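DUF3247 family protein (PDB 2E12) is of unknown function but adopts a novel variant of the Sm-like fold, a small beta-barrel that in relatives often serves to bind RNA. Local coordinates at residues A[7-12]-A[16-21]; A[23-28]-A[84-89]; A[31-36]-A[65-70]; A[39-44]-A[79-84]; A[51-54]-A[60-63]. One frame throughout, in Å; residues are numbered along the deposited sequence.

Interaction 1: A[7-12]-A[16-21]; sequences HVYTEQ and ATLEHW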
# COMPACT_ATOMS: atom_id res chain seq x y z
N HIS A 7 17.56 -9.28 -1.29
CA HIS A 7 16.36 -9.60 -2.09
C HIS A 7 15.77 -8.31 -2.66
O HIS A 7 15.94 -7.25 -2.06
CB HIS A 7 15.27 -10.27 -1.23
CG HIS A 7 15.74 -11.46 -0.45
ND1 HIS A 7 16.45 -11.35 0.73
CD2 HIS A 7 15.59 -12.79 -0.67
CE1 HIS A 7 16.71 -12.55 1.20
NE2 HIS A 7 16.19 -13.44 0.38
N VAL A 8 15.10 -8.39 -3.81
CA VAL A 8 14.46 -7.21 -4.43
C VAL A 8 13.09 -7.59 -5.03
O VAL A 8 12.90 -8.73 -5.45
CB VAL A 8 15.36 -6.56 -5.54
CG1 VAL A 8 16.60 -5.93 -4.92
CG2 VAL A 8 15.77 -7.62 -6.57
N TYR A 9 12.16 -6.64 -5.07
CA TYR A 9 10.78 -6.89 -5.55
C TYR A 9 10.23 -6.02 -6.70
O TYR A 9 10.44 -4.82 -6.73
CB TYR A 9 9.82 -6.78 -4.36
CG TYR A 9 10.22 -7.67 -3.20
CD1 TYR A 9 9.80 -9.00 -3.14
CD2 TYR A 9 11.08 -7.21 -2.21
CE1 TYR A 9 10.23 -9.85 -2.12
CE2 TYR A 9 11.52 -8.04 -1.19
CZ TYR A 9 11.09 -9.36 -1.15
OH TYR A 9 11.53 -10.20 -0.15
N THR A 10 9.48 -6.65 -7.60
CA THR A 10 8.92 -5.95 -8.76
C THR A 10 7.40 -6.08 -8.91
O THR A 10 6.80 -5.45 -9.78
CB THR A 10 9.55 -6.46 -10.08
OG1 THR A 10 9.20 -7.84 -10.28
CG2 THR A 10 11.06 -6.35 -10.02
N GLU A 11 6.77 -6.90 -8.07
CA GLU A 11 5.33 -7.10 -8.14
C GLU A 11 4.58 -6.01 -7.37
O GLU A 11 4.90 -5.72 -6.21
CB GLU A 11 4.96 -8.48 -7.59
CG GLU A 11 3.58 -8.98 -7.99
CD GLU A 11 3.48 -9.33 -9.47
OE1 GLU A 11 4.40 -10.00 -9.98
OE2 GLU A 11 2.48 -8.94 -10.11
N GLN A 12 3.58 -5.40 -8.01
CA GLN A 12 2.81 -4.32 -7.40
C GLN A 12 2.21 -4.60 -6.03
O GLN A 12 1.96 -3.67 -5.26
CB GLN A 12 1.72 -3.85 -8.37
CG GLN A 12 2.29 -3.23 -9.64
CD GLN A 12 3.43 -2.26 -9.33
OE1 GLN A 12 3.22 -1.18 -8.77
NE2 GLN A 12 4.65 -2.66 -9.69
N ALA A 16 3.21 -2.35 -2.90
CA ALA A 16 2.11 -1.75 -2.13
C ALA A 16 2.35 -1.98 -0.64
O ALA A 16 2.12 -1.09 0.18
CB ALA A 16 0.77 -2.35 -2.56
N THR A 17 2.80 -3.18 -0.29
CA THR A 17 3.09 -3.52 1.10
C THR A 17 4.26 -2.66 1.58
O THR A 17 4.16 -2.00 2.62
CB THR A 17 3.45 -5.02 1.26
OG1 THR A 17 4.59 -5.33 0.45
CG2 THR A 17 2.30 -5.89 0.80
N LEU A 18 5.36 -2.65 0.83
CA LEU A 18 6.53 -1.87 1.19
C LEU A 18 6.22 -0.40 1.44
O LEU A 18 6.79 0.22 2.34
CB LEU A 18 7.60 -1.99 0.10
CG LEU A 18 8.31 -3.34 -0.03
CD1 LEU A 18 9.16 -3.38 -1.29
CD2 LEU A 18 9.18 -3.57 1.20
N GLU A 19 5.32 0.17 0.64
CA GLU A 19 4.97 1.59 0.79
C GLU A 19 4.10 1.88 2.00
O GLU A 19 4.24 2.92 2.64
CB GLU A 19 4.29 2.10 -0.50
CG GLU A 19 5.26 2.22 -1.67
CD GLU A 19 4.58 2.59 -2.98
OE1 GLU A 19 3.67 1.85 -3.41
OE2 GLU A 19 4.96 3.62 -3.58
N HIS A 20 3.20 0.95 2.34
CA HIS A 20 2.33 1.14 3.50
C HIS A 20 3.15 1.16 4.80
O HIS A 20 2.83 1.89 5.72
CB HIS A 20 1.28 0.03 3.57
CG HIS A 20 0.33 0.16 4.73
ND1 HIS A 20 -0.52 1.24 4.87
CD2 HIS A 20 0.11 -0.64 5.80
CE1 HIS A 20 -1.22 1.09 5.98
NE2 HIS A 20 -0.86 -0.04 6.56
N TRP A 21 4.22 0.36 4.84
CA TRP A 21 5.09 0.29 6.02
C TRP A 21 5.75 1.63 6.31
O TRP A 21 5.91 2.01 7.48
CB TRP A 21 6.18 -0.77 5.83
CG TRP A 21 5.70 -2.20 5.87
CD1 TRP A 21 6.32 -3.28 5.31
CD2 TRP A 21 4.52 -2.70 6.51
NE1 TRP A 21 5.60 -4.43 5.56
CE2 TRP A 21 4.49 -4.10 6.29
CE3 TRP A 21 3.48 -2.11 7.24
CZ2 TRP A 21 3.47 -4.91 6.79
CZ3 TRP A 21 2.46 -2.92 7.72
CH2 TRP A 21 2.46 -4.31 7.50
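Gln12 and Ala16, which bury the most surface here, meet through the backbone: Ala16 N donates to Gln12 O at 3.0 Å, with an N-H...O angle of 146°. The same oxygen is grazed by the methyl of Ala16, whose CB sits 3.2 Å from Gln12 O. The backbone bond is the i to i-4 bond of the first turn of helix 12-23, where Glu11 occupies the N-cap position; an N-terminal helix ahead of the strands is a hallmark of the Sm fold. Farther back along the incoming loop, Tyr9, its chi1 at -54° carrying the ring toward the helix, meets Leu18. The contact is loose, Tyr9 CD2 to Leu18 CD1 measuring 4.4 Å, and the methyl comes at the ring obliquely. The ring's far end is fixed by Asp84, whose OD1 is hydrogen-bonded to Tyr9 OH, while Leu18 also packs on Ile51 of strand 44-55. The CB of Gln12 is directed away from the helix segment, and its amide OE1 is weakly hydrogen-bonded to NE2 of His20 of the second subunit, a residue that also packs on Ala16.

Interaction 2: A[23-28]-A[84-89]; sequences KLLDGQ and DRIVAV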
# COMPACT_ATOMS: atom_id res chain seq x y z
N LYS A 23 4.54 4.56 5.65
CA LYS A 23 3.48 5.38 6.21
C LYS A 23 3.30 5.14 7.71
O LYS A 23 2.89 6.03 8.45
CB LYS A 23 2.16 5.07 5.49
CG LYS A 23 2.05 5.62 4.08
CD LYS A 23 1.76 7.11 4.09
CE LYS A 23 0.57 7.41 4.99
NZ LYS A 23 -0.54 6.44 4.75
N LEU A 24 3.62 3.92 8.15
CA LEU A 24 3.49 3.57 9.55
C LEU A 24 4.82 3.67 10.30
O LEU A 24 4.88 3.43 11.51
CB LEU A 24 2.94 2.15 9.67
CG LEU A 24 1.60 1.91 8.96
CD1 LEU A 24 1.20 0.45 9.13
CD2 LEU A 24 0.53 2.83 9.53
N LEU A 25 5.89 4.03 9.60
CA LEU A 25 7.20 4.14 10.24
C LEU A 25 7.79 5.54 10.08
O LEU A 25 8.92 5.70 9.62
CB LEU A 25 8.18 3.12 9.64
CG LEU A 25 7.96 1.65 9.96
CD1 LEU A 25 8.81 0.77 9.05
CD2 LEU A 25 8.30 1.40 11.42
N ASP A 26 7.02 6.55 10.47
CA ASP A 26 7.51 7.91 10.34
C ASP A 26 8.73 8.17 11.23
O ASP A 26 8.90 7.56 12.29
CB ASP A 26 6.39 8.91 10.66
CG ASP A 26 6.74 10.32 10.25
OD1 ASP A 26 6.06 11.26 10.72
OD2 ASP A 26 7.70 10.50 9.46
N GLY A 27 9.59 9.09 10.78
CA GLY A 27 10.78 9.41 11.55
C GLY A 27 10.50 9.70 13.01
O GLY A 27 9.58 10.47 13.34
N GLN A 28 11.29 9.07 13.88
CA GLN A 28 11.22 9.23 15.34
C GLN A 28 10.01 8.63 16.06
O GLN A 28 9.86 8.82 17.26
CB GLN A 28 11.35 10.71 15.73
CG GLN A 28 12.72 11.33 15.45
CD GLN A 28 13.85 10.63 16.20
OE1 GLN A 28 13.95 10.73 17.42
NE2 GLN A 28 14.70 9.92 15.47
N ASP A 84 11.61 -5.88 3.71
CA ASP A 84 10.80 -6.98 3.18
C ASP A 84 10.56 -8.06 4.24
O ASP A 84 9.80 -9.00 4.02
CB ASP A 84 11.47 -7.61 1.96
CG ASP A 84 12.89 -8.07 2.23
OD1 ASP A 84 13.42 -8.87 1.43
OD2 ASP A 84 13.49 -7.64 3.24
N ARG A 85 11.22 -7.92 5.38
CA ARG A 85 11.09 -8.89 6.47
C ARG A 85 9.94 -8.56 7.43
O ARG A 85 9.62 -9.35 8.33
CB ARG A 85 12.40 -8.96 7.26
CG ARG A 85 13.65 -9.13 6.41
CD ARG A 85 13.80 -10.54 5.82
NE ARG A 85 12.75 -10.88 4.86
CZ ARG A 85 12.68 -12.04 4.21
NH1 ARG A 85 13.60 -12.97 4.41
NH2 ARG A 85 11.69 -12.26 3.36
N ILE A 86 9.31 -7.41 7.24
CA ILE A 86 8.22 -6.97 8.12
C ILE A 86 6.85 -7.55 7.82
O ILE A 86 6.44 -7.62 6.67
CB ILE A 86 8.09 -5.43 8.12
CG1 ILE A 86 9.34 -4.83 8.78
CG2 ILE A 86 6.78 -5.01 8.82
CD1 ILE A 86 9.44 -3.32 8.73
N VAL A 87 6.14 -7.92 8.88
CA VAL A 87 4.80 -8.50 8.80
C VAL A 87 3.74 -7.61 9.45
O VAL A 87 2.56 -7.66 9.09
CB VAL A 87 4.78 -9.88 9.49
CG1 VAL A 87 3.43 -10.54 9.32
CG2 VAL A 87 5.87 -10.75 8.90
N ALA A 88 4.15 -6.78 10.40
CA ALA A 88 3.21 -5.90 11.08
C ALA A 88 3.94 -4.76 11.80
O ALA A 88 5.08 -4.92 12.22
CB ALA A 88 2.37 -6.69 12.08
N VAL A 89 3.26 -3.63 11.93
CA VAL A 89 3.82 -2.46 12.61
C VAL A 89 2.73 -1.83 13.46
O VAL A 89 1.72 -1.37 12.93
CB VAL A 89 4.33 -1.40 11.61
CG1 VAL A 89 4.81 -0.17 12.36
CG2 VAL A 89 5.45 -1.98 10.75
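Asp26 OD2 is held by a salt bridge from Arg48 and only weakly by Gly27 N (2.7 Å, N-H...O angle 124°), just after Leu24, which packs on Val89, and Leu25, which packs on Val89 and Ile86. The side-chain contacts across the segments are apolar. Val89 carries CG1 anti to its own nitrogen (chi1 176°), and that methyl is the common point: it lies 4.0 Å from Leu24 CB and 3.9 Å from Leu25 CD2, and the backbone oxygen Leu24 O lies against it, 3.7 Å from the same Val89 CG1. Leu25 thus splits its two methyls between two partners, for its CD1 meets Ile86 CD1 nearly end on, at 4.2 Å. The loop joins helix 12-23 to strand 30-35, and strand 86-91 is an outer strand of the sheet that strand 30-35 enters, so the contact joins the helix exit to the outer strand 86-91 of the Sm-like fold. Between Ile86 and Val89 the strand carries a classic beta bulge, Val87 and Ala88 both facing Glu34. On the helix side Trp21 packs on Ile86 and Val89, whereas Leu25 reaches further into the core to touch Met83, Val31 and Leu67.

Interaction 3: A[31-36]-A[65-70]; sequences VRIELD and GQLRID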
# COMPACT_ATOMS: atom_id res chain seq x y z
N VAL A 31 7.60 2.38 17.81
CA VAL A 31 6.75 1.29 17.35
C VAL A 31 7.31 -0.07 17.73
O VAL A 31 8.44 -0.19 18.20
CB VAL A 31 6.60 1.33 15.82
CG1 VAL A 31 6.04 2.67 15.37
CG2 VAL A 31 7.96 1.09 15.17
N ARG A 32 6.48 -1.09 17.56
CA ARG A 32 6.88 -2.47 17.83
C ARG A 32 6.65 -3.10 16.47
O ARG A 32 5.59 -2.90 15.86
CB ARG A 32 6.00 -3.12 18.88
CG ARG A 32 6.69 -4.20 19.71
CD ARG A 32 5.94 -4.41 21.02
NE ARG A 32 4.49 -4.49 20.83
CZ ARG A 32 3.88 -5.45 20.13
NH1 ARG A 32 4.59 -6.41 19.55
NH2 ARG A 32 2.56 -5.43 20.00
N ILE A 33 7.63 -3.86 16.00
CA ILE A 33 7.55 -4.48 14.68
C ILE A 33 7.52 -6.00 14.69
O ILE A 33 8.23 -6.63 15.46
CB ILE A 33 8.76 -4.04 13.84
CG1 ILE A 33 8.81 -2.51 13.81
CG2 ILE A 33 8.67 -4.62 12.43
CD1 ILE A 33 10.07 -1.95 13.17
N GLU A 34 6.68 -6.58 13.83
CA GLU A 34 6.58 -8.03 13.70
C GLU A 34 7.36 -8.41 12.43
O GLU A 34 7.08 -7.89 11.35
CB GLU A 34 5.13 -8.49 13.57
CG GLU A 34 4.28 -8.26 14.82
CD GLU A 34 2.96 -9.02 14.78
OE1 GLU A 34 2.11 -8.81 15.68
OE2 GLU A 34 2.76 -9.83 13.84
N LEU A 35 8.33 -9.31 12.58
CA LEU A 35 9.18 -9.78 11.47
C LEU A 35 8.79 -11.19 11.02
O LEU A 35 8.27 -11.96 11.82
CB LEU A 35 10.65 -9.78 11.92
CG LEU A 35 11.24 -8.43 12.32
CD1 LEU A 35 12.52 -8.65 13.11
CD2 LEU A 35 11.50 -7.59 11.08
N ASP A 36 9.07 -11.52 9.76
CA ASP A 36 8.71 -12.83 9.21
C ASP A 36 9.48 -14.05 9.71
O ASP A 36 9.27 -15.16 9.23
CB ASP A 36 8.76 -12.79 7.67
CG ASP A 36 10.17 -12.61 7.12
OD1 ASP A 36 11.13 -12.61 7.91
OD2 ASP A 36 10.31 -12.46 5.89
N GLY A 65 13.93 -1.70 0.96
CA GLY A 65 14.31 -0.56 1.79
C GLY A 65 15.03 -0.97 3.06
O GLY A 65 14.95 -2.12 3.50
N GLN A 66 15.76 -0.02 3.66
CA GLN A 66 16.50 -0.28 4.88
C GLN A 66 15.99 0.60 5.99
O GLN A 66 15.82 1.80 5.82
CB GLN A 66 18.00 -0.03 4.64
CG GLN A 66 18.61 -0.98 3.60
CD GLN A 66 20.08 -0.71 3.32
OE1 GLN A 66 20.93 -0.99 4.15
NE2 GLN A 66 20.37 -0.14 2.16
N LEU A 67 15.74 -0.03 7.14
CA LEU A 67 15.22 0.63 8.34
C LEU A 67 16.22 0.55 9.48
O LEU A 67 16.81 -0.51 9.72
CB LEU A 67 13.92 -0.04 8.77
CG LEU A 67 13.23 0.35 10.08
CD1 LEU A 67 12.68 1.75 9.98
CD2 LEU A 67 12.10 -0.63 10.37
N ARG A 68 16.41 1.67 10.16
CA ARG A 68 17.31 1.76 11.30
C ARG A 68 16.46 2.06 12.53
O ARG A 68 15.64 2.99 12.52
CB ARG A 68 18.33 2.88 11.11
CG ARG A 68 19.31 3.04 12.27
CD ARG A 68 20.16 4.31 12.11
NE ARG A 68 20.29 5.04 13.36
CZ ARG A 68 20.81 6.25 13.48
NH1 ARG A 68 21.27 6.91 12.41
NH2 ARG A 68 20.85 6.83 14.67
N ILE A 69 16.63 1.27 13.58
CA ILE A 69 15.89 1.44 14.82
C ILE A 69 16.93 1.66 15.91
O ILE A 69 17.92 0.94 15.97
CB ILE A 69 15.08 0.17 15.18
CG1 ILE A 69 14.21 -0.24 14.01
CG2 ILE A 69 14.22 0.41 16.42
CD1 ILE A 69 13.26 0.85 13.57
N ASP A 70 16.72 2.67 16.75
CA ASP A 70 17.62 2.92 17.85
C ASP A 70 16.80 2.80 19.12
O ASP A 70 15.58 2.72 19.08
CB ASP A 70 18.20 4.33 17.84
CG ASP A 70 18.70 4.77 16.48
OD1 ASP A 70 19.12 3.92 15.66
OD2 ASP A 70 18.67 6.00 16.24
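Strands 30-35 and 61-70 lie in the two halves of the bent antiparallel sheet of this Sm-like domain, and here their inward-facing side chains meet in the buried core. Ile33 carries the contact from its side through a single methyl. With CG1 anti to the carbonyl carbon (chi1 -54°) and the chain extended beyond it, Ile33 CD1 is pushed forward to 3.7 Å from Leu67 CD2, the two side chains approaching tip to tip. The same Ile33 CD1 lies 4.3 Å from Ile69 CD1, so one methyl touches two residues spaced two apart on strand 61-70, as expected when both project from the same face of a strand. Leu67 is further enclosed by Val45 and Pro49 of strand 44-55 and by Ile86, which also packs on Ile33. Arg68, between the two inward residues, projects from the other face and grips Asp70 side-on: Arg68 NE to Asp70 OD1 is 2.8 Å and nearly straight (171°), in the guanidinium plane and on the syn lone pair of the oxygen. The second bond, Arg68 NH2 to Asp70 OD2, is also 2.8 Å but more bent (136°) and tilted out of both planes. Apolar residues facing the core and a charged pair on the other face are consistent with a strand of a small Sm-like barrel.

Interaction 4: A[39-44]-A[79-84]; sequences SMIAGT and QWIWMD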
# COMPACT_ATOMS: atom_id res chain seq x y z
N SER A 39 10.46 -13.16 15.09
CA SER A 39 10.99 -12.19 16.03
C SER A 39 10.28 -10.85 15.94
O SER A 39 9.42 -10.61 15.08
CB SER A 39 12.50 -12.00 15.80
OG SER A 39 12.75 -11.42 14.53
N MET A 40 10.63 -9.96 16.85
CA MET A 40 10.03 -8.64 16.90
C MET A 40 10.98 -7.69 17.58
O MET A 40 11.60 -8.02 18.59
CB MET A 40 8.70 -8.71 17.66
CG MET A 40 8.73 -9.53 18.95
SD MET A 40 9.63 -8.76 20.31
CE MET A 40 8.29 -7.89 21.16
N ILE A 41 11.12 -6.51 16.99
CA ILE A 41 12.00 -5.48 17.53
C ILE A 41 11.17 -4.26 17.86
O ILE A 41 10.22 -3.93 17.15
CB ILE A 41 13.11 -5.09 16.51
CG1 ILE A 41 14.02 -4.03 17.12
CG2 ILE A 41 12.48 -4.58 15.22
CD1 ILE A 41 15.27 -3.74 16.31
N ALA A 42 11.52 -3.59 18.94
CA ALA A 42 10.80 -2.40 19.35
C ALA A 42 11.80 -1.29 19.57
O ALA A 42 12.94 -1.55 19.97
CB ALA A 42 10.04 -2.66 20.63
N GLY A 43 11.39 -0.06 19.30
CA GLY A 43 12.29 1.06 19.48
C GLY A 43 11.85 2.30 18.75
O GLY A 43 10.67 2.46 18.42
N THR A 44 12.81 3.17 18.47
CA THR A 44 12.50 4.40 17.76
C THR A 44 13.03 4.39 16.33
O THR A 44 14.19 4.02 16.08
CB THR A 44 13.08 5.63 18.49
OG1 THR A 44 12.80 5.54 19.89
CG2 THR A 44 12.43 6.90 17.96
N GLN A 79 20.10 -0.88 15.25
CA GLN A 79 19.88 -2.04 14.39
C GLN A 79 19.34 -1.66 13.01
O GLN A 79 18.48 -0.80 12.91
CB GLN A 79 18.88 -3.00 15.06
CG GLN A 79 18.65 -2.71 16.53
CD GLN A 79 18.87 -3.93 17.40
OE1 GLN A 79 18.98 -3.83 18.62
NE2 GLN A 79 18.94 -5.09 16.76
N TRP A 80 19.88 -2.29 11.96
CA TRP A 80 19.43 -2.06 10.59
C TRP A 80 18.77 -3.33 10.09
O TRP A 80 19.32 -4.42 10.25
CB TRP A 80 20.61 -1.72 9.67
CG TRP A 80 21.13 -0.32 9.82
CD1 TRP A 80 22.00 0.13 10.78
CD2 TRP A 80 20.83 0.80 8.99
NE1 TRP A 80 22.25 1.46 10.59
CE2 TRP A 80 21.54 1.90 9.50
CE3 TRP A 80 20.01 0.98 7.87
CZ2 TRP A 80 21.47 3.18 8.92
CZ3 TRP A 80 19.94 2.25 7.29
CH2 TRP A 80 20.67 3.33 7.82
N ILE A 81 17.60 -3.18 9.47
CA ILE A 81 16.86 -4.32 8.95
C ILE A 81 16.34 -4.03 7.55
O ILE A 81 16.04 -2.88 7.24
CB ILE A 81 15.66 -4.65 9.85
CG1 ILE A 81 16.13 -5.01 11.26
CG2 ILE A 81 14.84 -5.79 9.24
CD1 ILE A 81 15.00 -5.36 12.22
N TRP A 82 16.24 -5.05 6.71
CA TRP A 82 15.68 -4.85 5.38
C TRP A 82 14.17 -4.96 5.59
O TRP A 82 13.70 -5.88 6.26
CB TRP A 82 16.19 -5.90 4.39
CG TRP A 82 17.64 -5.72 4.05
CD1 TRP A 82 18.70 -6.30 4.68
CD2 TRP A 82 18.19 -4.85 3.05
NE1 TRP A 82 19.88 -5.84 4.14
CE2 TRP A 82 19.59 -4.95 3.13
CE3 TRP A 82 17.62 -4.00 2.09
CZ2 TRP A 82 20.45 -4.23 2.30
CZ3 TRP A 82 18.48 -3.28 1.26
CH2 TRP A 82 19.88 -3.40 1.37
N MET A 83 13.43 -4.01 5.03
CA MET A 83 11.98 -3.96 5.21
C MET A 83 11.10 -5.08 4.65
O MET A 83 9.96 -5.23 5.09
CB MET A 83 11.48 -2.60 4.73
CG MET A 83 11.79 -1.47 5.71
SD MET A 83 11.72 0.19 5.00
CE MET A 83 9.96 0.53 5.11
N ASP A 84 11.61 -5.88 3.71
CA ASP A 84 10.80 -6.98 3.18
C ASP A 84 10.56 -8.06 4.24
O ASP A 84 9.80 -9.00 4.02
CB ASP A 84 11.47 -7.61 1.96
CG ASP A 84 12.89 -8.07 2.23
OD1 ASP A 84 13.42 -8.87 1.43
OD2 ASP A 84 13.49 -7.64 3.24
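Ile41 has CG1 anti to its backbone N (chi1 -179°), which sends CD1 out toward Gln79 and leaves CG2 between the backbone N and the carbonyl carbon, turned toward Ile81. Gln79 CB and CG lie alongside the Ile41 methyl. Ile41 CD1 is 3.5 Å from Gln79 CG and 3.9 Å from Gln79 CB, the two side chains sliding past each other in opposite directions. The second touch is of another kind: Ile41 CG2 and Ile81 CD1 approach tip to tip at 4.0 Å, Ile81 reaching forward with CG1 anti to its carbonyl carbon. Ile41 therefore uses one branch for each partner, and it buries more than either of them. The backbones themselves stay well apart, the nearest CA atoms, those of Ile41 and Gln79, being separated by 9.2 Å, so the two segments meet through side chains and not as paired strands. Each strand is instead tied to an inner neighbour: Ile41 to Ile33, Gln79 to Ile69 and Ile81 to Leu67, all by backbone hydrogen bonds. At Gly43 the chain turns a corner, with backbone angles suited to glycine, and passes from strand 40-42 to strand 44-55 of the other half. The contact lies near the surface, where strands of the two halves face one another and side chains bridge the gap, an arrangement consistent with the strongly bent sheet of an Sm-like barrel.

Interaction 5: A[51-54]-A[60-63]; sequences IQTY and REGS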
# COMPACT_ATOMS: atom_id res chain seq x y z
N ILE A 51 11.80 3.71 0.01
CA ILE A 51 11.85 2.53 -0.85
C ILE A 51 12.70 2.90 -2.05
O ILE A 51 12.50 3.97 -2.65
CB ILE A 51 10.43 2.11 -1.32
CG1 ILE A 51 9.54 1.84 -0.11
CG2 ILE A 51 10.51 0.88 -2.20
CD1 ILE A 51 10.06 0.77 0.84
N GLN A 52 13.68 2.06 -2.39
CA GLN A 52 14.58 2.32 -3.51
C GLN A 52 14.81 1.11 -4.40
O GLN A 52 14.27 0.03 -4.18
CB GLN A 52 15.94 2.78 -2.99
CG GLN A 52 15.91 3.93 -2.01
CD GLN A 52 17.23 4.10 -1.27
OE1 GLN A 52 18.29 4.14 -1.89
NE2 GLN A 52 17.16 4.20 0.05
N THR A 53 15.64 1.32 -5.42
CA THR A 53 16.02 0.27 -6.38
C THR A 53 17.39 -0.31 -6.04
O THR A 53 18.36 0.42 -5.80
CB THR A 53 16.08 0.83 -7.81
OG1 THR A 53 14.81 1.41 -8.16
CG2 THR A 53 16.42 -0.28 -8.79
N TYR A 54 17.49 -1.64 -6.05
CA TYR A 54 18.75 -2.33 -5.75
C TYR A 54 18.95 -3.48 -6.73
O TYR A 54 18.09 -3.73 -7.57
CB TYR A 54 18.72 -2.90 -4.33
CG TYR A 54 18.58 -1.89 -3.21
CD1 TYR A 54 19.69 -1.20 -2.73
CD2 TYR A 54 17.35 -1.65 -2.60
CE1 TYR A 54 19.58 -0.30 -1.67
CE2 TYR A 54 17.22 -0.76 -1.55
CZ TYR A 54 18.34 -0.08 -1.09
OH TYR A 54 18.22 0.80 -0.04
N ARG A 60 19.70 -8.83 -10.76
CA ARG A 60 18.34 -8.40 -11.11
C ARG A 60 17.94 -7.17 -10.26
O ARG A 60 18.23 -7.13 -9.06
CB ARG A 60 17.34 -9.55 -10.86
CG ARG A 60 17.75 -10.93 -11.42
CD ARG A 60 16.75 -12.02 -10.97
NE ARG A 60 17.02 -13.36 -11.51
CZ ARG A 60 16.88 -13.69 -12.79
NH1 ARG A 60 16.48 -12.79 -13.68
NH2 ARG A 60 17.17 -14.93 -13.18
N GLU A 61 17.28 -6.19 -10.87
CA GLU A 61 16.85 -4.96 -10.17
C GLU A 61 15.42 -5.01 -9.63
O GLU A 61 14.51 -5.55 -10.27
CB GLU A 61 16.98 -3.76 -11.11
CG GLU A 61 18.40 -3.46 -11.53
CD GLU A 61 18.54 -2.08 -12.16
OE1 GLU A 61 19.64 -1.52 -12.03
OE2 GLU A 61 17.56 -1.57 -12.76
N GLY A 62 15.21 -4.41 -8.45
CA GLY A 62 13.89 -4.41 -7.84
C GLY A 62 13.80 -3.46 -6.65
O GLY A 62 14.75 -2.75 -6.35
N SER A 63 12.65 -3.45 -5.97
CA SER A 63 12.47 -2.55 -4.84
C SER A 63 12.67 -3.19 -3.48
O SER A 63 12.50 -4.39 -3.31
CB SER A 63 11.09 -1.91 -4.90
OG SER A 63 10.99 -1.06 -6.03
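Tyr54 and Gly62 form an antiparallel hydrogen-bonded pair, strands 51-54 and 61-63 running at 166° with their axes 4.6 Å apart. Tyr54 N to Gly62 O is 3.0 Å (159°), and Gly62 N to Tyr54 O is 3.1 Å (152°). Three CA-H...O contacts supplement the pair; in the closest, Glu61 CA lies 3.1 Å from Tyr54 O. Thr53 and Ser63, the adjacent non-hydrogen-bonded pair, send their side chains to the same face. Between side chains, Ile51 CG2 comes to 3.9 Å from Ser63 CB, and Thr53 CG2 reaches Glu61 CB at 4.2 Å. Tyr54 points to the opposite face, where its OH is hydrogen-bonded to Gln66 NE2 and its ring meets that of Trp82 edge-to-face. These are the end pairings of the beta hairpin made by strands 44-55 and 61-70, close to its turn. Ser63 exchanges backbone hydrogen bonds with Tyr9, which brings the N-terminal loop alongside the hairpin strand 61-70, and Ile51 packs on Val22 of helix 12-23.

How the interactions relate
From the N terminus, interaction 1 closes first, a short local loop at the start of helix 12-23, complete before the others open. Interaction 2 then spans the longest stretch, from the helix exit to strand 86-91, and encloses the remaining three. Within it interactions 3 and 4 cross, their segments alternating along the chain: strands 30-35 and 40-42 of one half of the sheet meet strands 61-70 and 79-82 of the other, with contact centres only about 2 Å apart. Interaction 5, the hairpin end, falls within all three of these loops. Interactions 1 and 5 touch, tying the N-terminal loop to the hairpin, while Asp84 is common to interactions 2 and 4.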